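Local coordinates for protein phosphatidylglycerophosphatase B (Bacillus subtilis, PDB 6FMX) that dephosphorylates phosphatidylglycerophosphate to phosphatidylglycerol in the cell membrane and also acts on undecaprenyl pyrophosphate in making the lipid carrier undecaprenyl phosphate, at residues 44-49 / 189-194; 120-125 / 133-138; 148-153 / 204-209. One frame throughout, in Å; residues are numbered along the deposited sequence.

Contact 1 (44-49 / 189-194); sequences SADEAI and VHFVTD. With WO4 (tungstate(VI)ion), chain G.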
loop_
_atom_site.group_PDB
_atom_site.type_symbol
_atom_site.label_atom_id
_atom_site.label_comp_id
_atom_site.label_asym_id
_atom_site.label_seq_id
_atom_site.Cartn_x
_atom_site.Cartn_y
_atom_site.Cartn_z
ATOM N N SER A 44 10.305 19.797 7.709
ATOM C CA SER A 44 11.134 19.711 8.907
ATOM C C SER A 44 10.684 18.578 9.816
ATOM O O SER A 44 11.518 17.854 10.377
ATOM C CB SER A 44 11.101 21.038 9.658
ATOM O OG SER A 44 11.513 22.096 8.805
ATOM N N ALA A 45 9.370 18.413 9.980
ATOM C CA ALA A 45 8.872 17.297 10.776
ATOM C C ALA A 45 9.187 15.968 10.101
ATOM O O ALA A 45 9.554 14.998 10.775
ATOM C CB ALA A 45 7.370 17.446 11.021
ATOM N N ASP A 46 9.086 15.919 8.768
ATOM C CA ASP A 46 9.434 14.708 8.028
ATOM C C ASP A 46 10.900 14.345 8.223
ATOM O O ASP A 46 11.238 13.168 8.403
ATOM C CB ASP A 46 9.160 14.892 6.535
ATOM C CG ASP A 46 7.811 14.353 6.108
ATOM O OD1 ASP A 46 7.351 13.334 6.671
ATOM O OD2 ASP A 46 7.236 14.930 5.162
ATOM N N GLU A 47 11.787 15.338 8.134
ATOM C CA GLU A 47 13.204 15.094 8.398
ATOM C C GLU A 47 13.428 14.605 9.827
ATOM O O GLU A 47 14.217 13.682 10.057
ATOM C CB GLU A 47 14.014 16.365 8.137
ATOM C CG GLU A 47 15.423 16.326 8.724
ATOM C CD GLU A 47 16.343 17.402 8.159
ATOM O OE1 GLU A 47 15.952 18.087 7.191
ATOM O OE2 GLU A 47 17.464 17.564 8.692
ATOM N N ALA A 48 12.752 15.218 10.802
ATOM C CA ALA A 48 12.987 14.856 12.198
ATOM C C ALA A 48 12.537 13.430 12.488
ATOM O O ALA A 48 13.179 12.718 13.274
ATOM C CB ALA A 48 12.277 15.837 13.131
ATOM N N ILE A 49 11.433 12.999 11.873
ATOM C CA ILE A 49 10.943 11.644 12.107
ATOM C C ILE A 49 11.829 10.636 11.392
ATOM O O ILE A 49 12.141 9.567 11.927
ATOM C CB ILE A 49 9.468 11.526 11.670
ATOM C CG1 ILE A 49 8.587 12.385 12.574
ATOM C CG2 ILE A 49 8.998 10.076 11.703
ATOM C CD1 ILE A 49 7.141 12.462 12.133
ATOM N N VAL A 189 14.125 5.368 3.188
ATOM C CA VAL A 189 13.903 5.635 1.771
ATOM C C VAL A 189 12.595 6.365 1.500
ATOM O O VAL A 189 12.385 6.829 0.371
ATOM C CB VAL A 189 13.981 4.344 0.929
ATOM C CG1 VAL A 189 15.424 3.866 0.860
ATOM C CG2 VAL A 189 13.096 3.267 1.512
ATOM N N HIS A 190 11.726 6.502 2.492
ATOM C CA HIS A 190 10.550 7.335 2.344
ATOM C C HIS A 190 10.394 8.176 3.596
ATOM O O HIS A 190 10.802 7.774 4.694
ATOM C CB HIS A 190 9.279 6.511 2.109
ATOM C CG HIS A 190 9.178 5.922 0.733
ATOM N ND1 HIS A 190 9.041 6.694 -0.399
ATOM C CD2 HIS A 190 9.155 4.637 0.314
ATOM C CE1 HIS A 190 8.971 5.914 -1.461
ATOM N NE2 HIS A 190 9.016 4.658 -1.056
ATOM N N PHE A 191 9.793 9.344 3.414
ATOM C CA PHE A 191 9.290 10.121 4.527
ATOM C C PHE A 191 7.939 9.568 4.964
ATOM O O PHE A 191 7.223 8.925 4.191
ATOM C CB PHE A 191 9.113 11.589 4.140
ATOM C CG PHE A 191 10.393 12.295 3.785
ATOM C CD1 PHE A 191 11.305 12.641 4.770
ATOM C CD2 PHE A 191 10.662 12.651 2.473
ATOM C CE1 PHE A 191 12.473 13.317 4.445
ATOM C CE2 PHE A 191 11.831 13.331 2.147
ATOM C CZ PHE A 191 12.729 13.663 3.134
ATOM N N VAL A 192 7.575 9.862 6.214
ATOM C CA VAL A 192 6.270 9.451 6.719
ATOM C C VAL A 192 5.159 9.947 5.798
ATOM O O VAL A 192 4.213 9.213 5.491
ATOM C CB VAL A 192 6.081 9.948 8.166
ATOM C CG1 VAL A 192 4.594 10.070 8.521
ATOM C CG2 VAL A 192 6.772 9.008 9.122
ATOM N N THR A 193 5.262 11.191 5.324
ATOM C CA THR A 193 4.188 11.708 4.478
ATOM C C THR A 193 4.118 10.990 3.137
ATOM O O THR A 193 3.024 10.866 2.568
ATOM C CB THR A 193 4.347 13.215 4.266
ATOM O OG1 THR A 193 5.688 13.500 3.851
ATOM C CG2 THR A 193 4.028 13.962 5.551
ATOM N N ASP A 194 5.257 10.534 2.596
ATOM C CA ASP A 194 5.203 9.670 1.419
ATOM C C ASP A 194 4.380 8.424 1.704
ATOM O O ASP A 194 3.627 7.951 0.843
ATOM C CB ASP A 194 6.599 9.229 0.966
ATOM C CG ASP A 194 7.536 10.375 0.696
ATOM O OD1 ASP A 194 7.075 11.455 0.265
ATOM O OD2 ASP A 194 8.756 10.154 0.882
HETATM W W WO4 G . 9.056 3.171 -3.162
HETATM O O1 WO4 G . 10.998 3.503 -2.640
HETATM O O2 WO4 G . 8.221 4.835 -3.972
HETATM O O3 WO4 G . 9.004 1.768 -4.637
HETATM O O4 WO4 G . 8.052 2.690 -1.493
HETATM O O HOH W 1 9.185 11.393 7.886
#
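Asp46 and Thr193 meet because of two side-chain turns: the Asp46 carboxylate swings to a chi1 of -96°, off the staggered positions, and Thr193 tucks OG1 between its own backbone N and carbonyl carbon (chi1 50°). OG1 thus faces Asp46 OD2 and donates to it; the refined Thr193 OG1 to Asp46 OD2 distance of 2.5 Å is very short and should not be read too finely. The other oxygen, OD1, takes the backbone N-H of Thr193 on its syn side (Thr193 N to Asp46 OD1 3.3 Å, 158° at the hydrogen). A water accepts from Val192 N and donates to both Asp46 O and Asp46 OD1, so the carboxylate serves the first turn of helix 192-215 directly and through solvent. Phe191, the N-cap residue, lays its CD1 3.6 Å from Asp46 CB, while Ile49 CG2 touches Val192 CG2 at 3.6 Å. With an alanine here instead of Asp46, Thr193 N and the OG1 donor are likely to lose the carboxylate they bond to, and Arg120, which also pairs with Asp194, one of its two acid partners. Within 189-194, Phe191 N donates to Asp194 OD2 from above the carboxylate plane (2.9 Å), and OD2 also lies in plane at the edge of the His190 ring, whose NE2 stands 2.6 Å from the tungsten. With His190 the probable nucleophile and Asp194 thought to prepare it for attack, 189-194 is the end of what is assigned as phosphatase motif III of the PAP2 family, joined through Asp46 to helix 40-54, probably on the extracellular side.

Contact 2 (120-125 / 133-138); sequences RVRPDF and SFSFPS. With WO4 (tungstate(VI)ion), chain G.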
loop_
_atom_site.group_PDB
_atom_site.type_symbol
_atom_site.label_atom_id
_atom_site.label_comp_id
_atom_site.label_asym_id
_atom_site.label_seq_id
_atom_site.Cartn_x
_atom_site.Cartn_y
_atom_site.Cartn_z
ATOM N N ARG A 120 9.311 14.755 -5.684
ATOM C CA ARG A 120 9.898 14.968 -4.367
ATOM C C ARG A 120 11.232 14.239 -4.242
ATOM O O ARG A 120 11.370 13.082 -4.649
ATOM C CB ARG A 120 8.955 14.512 -3.251
ATOM C CG ARG A 120 9.411 15.044 -1.889
ATOM C CD ARG A 120 8.777 14.332 -0.719
ATOM N NE ARG A 120 8.920 15.075 0.531
ATOM C CZ ARG A 120 8.179 14.842 1.610
ATOM N NH1 ARG A 120 7.257 13.881 1.584
ATOM N NH2 ARG A 120 8.353 15.559 2.711
ATOM N N VAL A 121 12.213 14.932 -3.660
ATOM C CA VAL A 121 13.530 14.358 -3.415
ATOM C C VAL A 121 13.450 13.394 -2.238
ATOM O O VAL A 121 12.756 13.649 -1.245
ATOM C CB VAL A 121 14.548 15.490 -3.167
ATOM C CG1 VAL A 121 15.890 14.940 -2.785
ATOM C CG2 VAL A 121 14.697 16.372 -4.399
ATOM N N ARG A 122 14.161 12.267 -2.349
ATOM C CA ARG A 122 14.182 11.253 -1.301
ATOM C C ARG A 122 14.893 11.774 -0.049
ATOM O O ARG A 122 15.644 12.749 -0.112
ATOM C CB ARG A 122 14.889 9.999 -1.809
ATOM C CG ARG A 122 14.204 9.320 -2.965
ATOM C CD ARG A 122 13.426 8.113 -2.481
ATOM N NE ARG A 122 12.702 7.460 -3.561
ATOM C CZ ARG A 122 12.077 6.297 -3.431
ATOM N NH1 ARG A 122 12.090 5.674 -2.263
ATOM N NH2 ARG A 122 11.440 5.759 -4.465
ATOM N N PRO A 123 14.672 11.133 1.106
ATOM C CA PRO A 123 15.360 11.590 2.331
ATOM C C PRO A 123 16.878 11.630 2.210
ATOM O O PRO A 123 17.498 12.664 2.506
ATOM C CB PRO A 123 14.893 10.570 3.382
ATOM C CG PRO A 123 13.527 10.152 2.898
ATOM C CD PRO A 123 13.651 10.099 1.396
ATOM N N ASP A 124 17.492 10.513 1.808
ATOM C CA ASP A 124 18.936 10.394 1.559
ATOM C C ASP A 124 19.794 10.805 2.756
ATOM O O ASP A 124 20.911 11.300 2.591
ATOM C CB ASP A 124 19.354 11.165 0.306
ATOM C CG ASP A 124 19.314 10.290 -0.931
ATOM O OD1 ASP A 124 19.832 9.147 -0.858
ATOM O OD2 ASP A 124 18.747 10.714 -1.960
ATOM N N PHE A 125 19.298 10.577 3.969
ATOM C CA PHE A 125 20.128 10.666 5.162
ATOM C C PHE A 125 20.831 9.353 5.450
ATOM O O PHE A 125 22.021 9.347 5.772
ATOM C CB PHE A 125 19.287 11.066 6.375
ATOM C CG PHE A 125 18.493 12.316 6.162
ATOM C CD1 PHE A 125 19.134 13.538 6.021
ATOM C CD2 PHE A 125 17.107 12.275 6.097
ATOM C CE1 PHE A 125 18.411 14.695 5.812
ATOM C CE2 PHE A 125 16.377 13.435 5.895
ATOM C CZ PHE A 125 17.031 14.644 5.752
ATOM N N SER A 133 13.804 6.365 -7.934
ATOM C CA SER A 133 12.650 7.172 -8.308
ATOM C C SER A 133 12.416 8.245 -7.253
ATOM O O SER A 133 13.066 8.272 -6.205
ATOM C CB SER A 133 11.400 6.308 -8.479
ATOM O OG SER A 133 10.924 5.881 -7.218
ATOM N N PHE A 134 11.460 9.123 -7.546
ATOM C CA PHE A 134 11.094 10.174 -6.611
ATOM C C PHE A 134 10.347 9.581 -5.418
ATOM O O PHE A 134 9.968 8.407 -5.404
ATOM C CB PHE A 134 10.271 11.253 -7.318
ATOM C CG PHE A 134 11.091 12.104 -8.245
ATOM C CD1 PHE A 134 12.129 12.865 -7.752
ATOM C CD2 PHE A 134 10.848 12.114 -9.607
ATOM C CE1 PHE A 134 12.910 13.640 -8.602
ATOM C CE2 PHE A 134 11.617 12.886 -10.460
ATOM C CZ PHE A 134 12.651 13.647 -9.958
ATOM N N SER A 135 10.146 10.419 -4.399
ATOM C CA SER A 135 9.785 9.931 -3.071
ATOM C C SER A 135 8.280 9.860 -2.827
ATOM O O SER A 135 7.825 8.996 -2.072
ATOM C CB SER A 135 10.425 10.824 -2.005
ATOM O OG SER A 135 10.588 10.121 -0.796
ATOM N N PHE A 136 7.486 10.745 -3.435
ATOM C CA PHE A 136 6.082 10.914 -3.060
ATOM C C PHE A 136 5.153 10.604 -4.234
ATOM O O PHE A 136 5.310 11.199 -5.309
ATOM C CB PHE A 136 5.823 12.365 -2.569
ATOM C CG PHE A 136 4.414 12.602 -2.055
ATOM C CD1 PHE A 136 3.398 12.973 -2.921
ATOM C CD2 PHE A 136 4.115 12.468 -0.705
ATOM C CE1 PHE A 136 2.102 13.188 -2.456
ATOM C CE2 PHE A 136 2.819 12.694 -0.228
ATOM C CZ PHE A 136 1.818 13.054 -1.106
ATOM N N PRO A 137 4.151 9.724 -4.062
ATOM C CA PRO A 137 3.843 8.921 -2.868
ATOM C C PRO A 137 4.625 7.608 -2.847
ATOM O O PRO A 137 5.105 7.197 -3.904
ATOM C CB PRO A 137 2.338 8.653 -2.996
ATOM C CG PRO A 137 2.064 8.723 -4.473
ATOM C CD PRO A 137 3.099 9.631 -5.090
ATOM N N SER A 138 4.740 6.961 -1.681
ATOM C CA SER A 138 5.522 5.731 -1.573
ATOM C C SER A 138 4.831 4.585 -2.299
ATOM O O SER A 138 3.680 4.260 -2.006
ATOM C CB SER A 138 5.740 5.362 -0.103
ATOM O OG SER A 138 6.129 4.000 0.018
HETATM W W WO4 G . 9.056 3.171 -3.162
HETATM O O1 WO4 G . 10.998 3.503 -2.640
HETATM O O2 WO4 G . 8.221 4.835 -3.972
HETATM O O3 WO4 G . 9.004 1.768 -4.637
HETATM O O4 WO4 G . 8.052 2.690 -1.493
HETATM O O HOH W 2 7.394 12.521 -6.025
#
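Arg122 reaches Ser133 by a chain bent at chi2 (-101°), which turns the guanidinium side-on to that serine. Two nitrogens grip it, each taking a different atom: NE bonds to Ser133 O (2.8 Å, 159° at the hydrogen), approaching from above the carbonyl plane, and NH2 bonds to Ser133 OG at 2.8 Å with a more bent angle of 139°. Both partners lie close to the guanidinium plane, Ser135 CA sits over one face and Glu131 forms a salt bridge with NE, so the rotation of the group is fixed. Its NH1/NH2 edge meets the tungstate: Arg122 NH1, also bonded to Val189 O, donates to O1 at a very short 2.5 Å, and Arg122 NH2 adds a weak bond to the same oxygen. Ser138, with OG anti to its backbone N, donates to tungstate O4 (2.8 Å), so the two segments hold the anion from separate oxygens.

Arg120 behaves differently. Its side chain is extended from CG to NE, packing Arg120 CB on Phe136 CB at 3.9 Å and passing the Phe136 ring obliquely, so that the charged end can reach Asp194 and Asp46. The backbone of Arg120 is used as well: its O accepts from Ser135 N (2.9 Å) and lies at the edge of the Phe134 ring, 3.2 Å from Phe134 CD1, while a water links Arg120 N to Phe136 O. Ser135 OG in turn bonds to Asp194, thought to prepare the probable nucleophile His190.

Both segments belong to the loop between helix 96-118 and helix 139-158, probably extracellular. Phe136 leans on Ile118 of the former and on Asp194 of helix 192-215, Ser138 caps the start of helix 139-158, and Pro123 rests against Ser50 of helix 40-54.

Contact 3 (148-153 / 204-209); sequences YPVIAY and LLFFLV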
loop_
_atom_site.group_PDB
_atom_site.type_symbol
_atom_site.label_atom_id
_atom_site.label_comp_id
_atom_site.label_asym_id
_atom_site.label_seq_id
_atom_site.Cartn_x
_atom_site.Cartn_y
_atom_site.Cartn_z
ATOM N N TYR A 148 -3.323 -5.736 -0.208
ATOM C CA TYR A 148 -3.656 -6.650 0.885
ATOM C C TYR A 148 -5.122 -6.534 1.312
ATOM O O TYR A 148 -5.759 -7.572 1.538
ATOM C CB TYR A 148 -2.692 -6.469 2.069
ATOM C CG TYR A 148 -1.338 -7.071 1.766
ATOM C CD1 TYR A 148 -1.179 -8.448 1.662
ATOM C CD2 TYR A 148 -0.245 -6.269 1.518
ATOM C CE1 TYR A 148 0.048 -9.004 1.352
ATOM C CE2 TYR A 148 0.985 -6.812 1.202
ATOM C CZ TYR A 148 1.124 -8.174 1.121
ATOM O OH TYR A 148 2.350 -8.705 0.808
ATOM N N PRO A 149 -5.709 -5.335 1.437
ATOM C CA PRO A 149 -7.168 -5.286 1.656
ATOM C C PRO A 149 -7.975 -5.881 0.515
ATOM O O PRO A 149 -9.030 -6.489 0.762
ATOM C CB PRO A 149 -7.450 -3.789 1.830
ATOM C CG PRO A 149 -6.154 -3.215 2.288
ATOM C CD PRO A 149 -5.087 -4.001 1.593
ATOM N N VAL A 150 -7.512 -5.730 -0.729
ATOM C CA VAL A 150 -8.206 -6.332 -1.864
ATOM C C VAL A 150 -8.161 -7.852 -1.767
ATOM O O VAL A 150 -9.174 -8.535 -1.956
ATOM C CB VAL A 150 -7.599 -5.835 -3.187
ATOM C CG1 VAL A 150 -7.996 -6.741 -4.332
ATOM C CG2 VAL A 150 -8.053 -4.423 -3.470
ATOM N N ILE A 151 -6.975 -8.403 -1.492
ATOM C CA ILE A 151 -6.856 -9.847 -1.301
ATOM C C ILE A 151 -7.798 -10.309 -0.200
ATOM O O ILE A 151 -8.520 -11.303 -0.349
ATOM C CB ILE A 151 -5.397 -10.229 -0.992
ATOM C CG1 ILE A 151 -4.541 -10.153 -2.255
ATOM C CG2 ILE A 151 -5.334 -11.622 -0.350
ATOM C CD1 ILE A 151 -3.027 -10.282 -1.983
ATOM N N ALA A 152 -7.804 -9.587 0.924
ATOM C CA ALA A 152 -8.709 -9.912 2.020
ATOM C C ALA A 152 -10.158 -9.936 1.551
ATOM O O ALA A 152 -10.917 -10.846 1.905
ATOM C CB ALA A 152 -8.540 -8.907 3.158
ATOM N N TYR A 153 -10.557 -8.939 0.757
ATOM C CA TYR A 153 -11.941 -8.880 0.299
ATOM C C TYR A 153 -12.293 -10.102 -0.535
ATOM O O TYR A 153 -13.332 -10.737 -0.311
ATOM C CB TYR A 153 -12.191 -7.598 -0.503
ATOM C CG TYR A 153 -13.532 -7.624 -1.213
ATOM C CD1 TYR A 153 -14.703 -7.418 -0.507
ATOM C CD2 TYR A 153 -13.623 -7.854 -2.581
ATOM C CE1 TYR A 153 -15.945 -7.448 -1.137
ATOM C CE2 TYR A 153 -14.854 -7.886 -3.223
ATOM C CZ TYR A 153 -16.008 -7.685 -2.490
ATOM O OH TYR A 153 -17.226 -7.717 -3.115
ATOM N N LEU A 204 -7.918 4.002 -1.227
ATOM C CA LEU A 204 -8.948 4.518 -2.122
ATOM C C LEU A 204 -9.242 3.530 -3.247
ATOM O O LEU A 204 -10.406 3.234 -3.542
ATOM C CB LEU A 204 -8.503 5.874 -2.681
ATOM C CG LEU A 204 -9.495 6.717 -3.486
ATOM C CD1 LEU A 204 -9.072 8.166 -3.371
ATOM C CD2 LEU A 204 -9.487 6.311 -4.937
ATOM N N LEU A 205 -8.191 3.012 -3.897
ATOM C CA LEU A 205 -8.393 2.054 -4.982
ATOM C C LEU A 205 -9.052 0.776 -4.488
ATOM O O LEU A 205 -9.873 0.188 -5.205
ATOM C CB LEU A 205 -7.063 1.738 -5.663
ATOM C CG LEU A 205 -6.493 2.936 -6.428
ATOM C CD1 LEU A 205 -5.080 2.664 -6.919
ATOM C CD2 LEU A 205 -7.403 3.261 -7.591
ATOM N N PHE A 206 -8.698 0.334 -3.278
ATOM C CA PHE A 206 -9.375 -0.802 -2.663
ATOM C C PHE A 206 -10.873 -0.548 -2.534
ATOM O O PHE A 206 -11.696 -1.371 -2.961
ATOM C CB PHE A 206 -8.763 -1.092 -1.288
ATOM C CG PHE A 206 -9.693 -1.826 -0.339
ATOM C CD1 PHE A 206 -10.069 -3.137 -0.585
ATOM C CD2 PHE A 206 -10.176 -1.202 0.802
ATOM C CE1 PHE A 206 -10.913 -3.813 0.288
ATOM C CE2 PHE A 206 -11.019 -1.866 1.674
ATOM C CZ PHE A 206 -11.390 -3.173 1.418
ATOM N N PHE A 207 -11.248 0.582 -1.927
ATOM C CA PHE A 207 -12.666 0.861 -1.729
ATOM C C PHE A 207 -13.395 0.972 -3.057
ATOM O O PHE A 207 -14.562 0.571 -3.171
ATOM C CB PHE A 207 -12.853 2.132 -0.905
ATOM C CG PHE A 207 -12.654 1.922 0.563
ATOM C CD1 PHE A 207 -13.511 1.106 1.280
ATOM C CD2 PHE A 207 -11.604 2.535 1.228
ATOM C CE1 PHE A 207 -13.330 0.906 2.636
ATOM C CE2 PHE A 207 -11.418 2.343 2.581
ATOM C CZ PHE A 207 -12.282 1.526 3.286
ATOM N N LEU A 208 -12.722 1.497 -4.082
ATOM C CA LEU A 208 -13.361 1.606 -5.390
ATOM C C LEU A 208 -13.655 0.235 -5.986
ATOM O O LEU A 208 -14.761 -0.004 -6.492
ATOM C CB LEU A 208 -12.489 2.417 -6.344
ATOM C CG LEU A 208 -12.454 3.932 -6.136
ATOM C CD1 LEU A 208 -11.586 4.559 -7.209
ATOM C CD2 LEU A 208 -13.861 4.519 -6.186
ATOM N N VAL A 209 -12.680 -0.676 -5.943
ATOM C CA VAL A 209 -12.876 -1.986 -6.556
ATOM C C VAL A 209 -13.821 -2.841 -5.711
ATOM O O VAL A 209 -14.607 -3.621 -6.261
ATOM C CB VAL A 209 -11.521 -2.680 -6.809
ATOM C CG1 VAL A 209 -10.833 -3.076 -5.510
ATOM C CG2 VAL A 209 -11.697 -3.889 -7.722
#
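Pro149 and Phe206 form the centre of a wholly buried apolar contact between two transmembrane helices, 139-158 and 192-215. Their short segments run nearly parallel, 25° apart, with axes 9.3 Å from each other and no hydrogen bond between them. Phe206, its CG anti to the backbone N (chi1 156°), sends its ring across to the other helix, where Pro149 CB lies over one face: a CH-pi contact with CB 3.6 Å from the ring centroid and only 10° off the normal. The same ring's CE1 comes within 3.3 Å of Pro149 O. Helix 139-158 is kinked at Pro149, whose N has no bond to the preceding turn. This pairing belongs to the membrane-spanning helical bundle of the PAP2 superfamily, well away from the tungstate pocket. Val150 CG2 meets the ring in plane at its edge, 3.7 Å from Phe206 CD1, and also touches Val209 CG1 at 3.7 Å, the two valines crossing at about a right angle. Tyr153 approaches another part of the edge through CB, 4.1 Å from Phe206 CE1, while its hydroxyl is hydrogen-bonded beyond these segments to Asp213 and Lys217.

After helix 21-36, helix 40-54, probably extracellular, supplies the first half of contact 1, which 189-194 completes, closing a loop of 139 residues. Contact 2 is nested inside that loop, shutting only the seven residues between 125 and 133. Contact 3, in series with contact 2, opens at 148-153, still inside the loop of contact 1, and closes at 204-209 beyond 189-194, so the two cross; it ties helix 139-158 to helix 192-215. Contacts 1 and 2 touch through the Asp46–Arg120 salt bridge and share the tungstate, bringing together the three assigned phosphatase motifs at what is probably the extracellular end. Contact 3, its centre about 26 Å from that of contact 1, lies on the opposite side of the chain's centre.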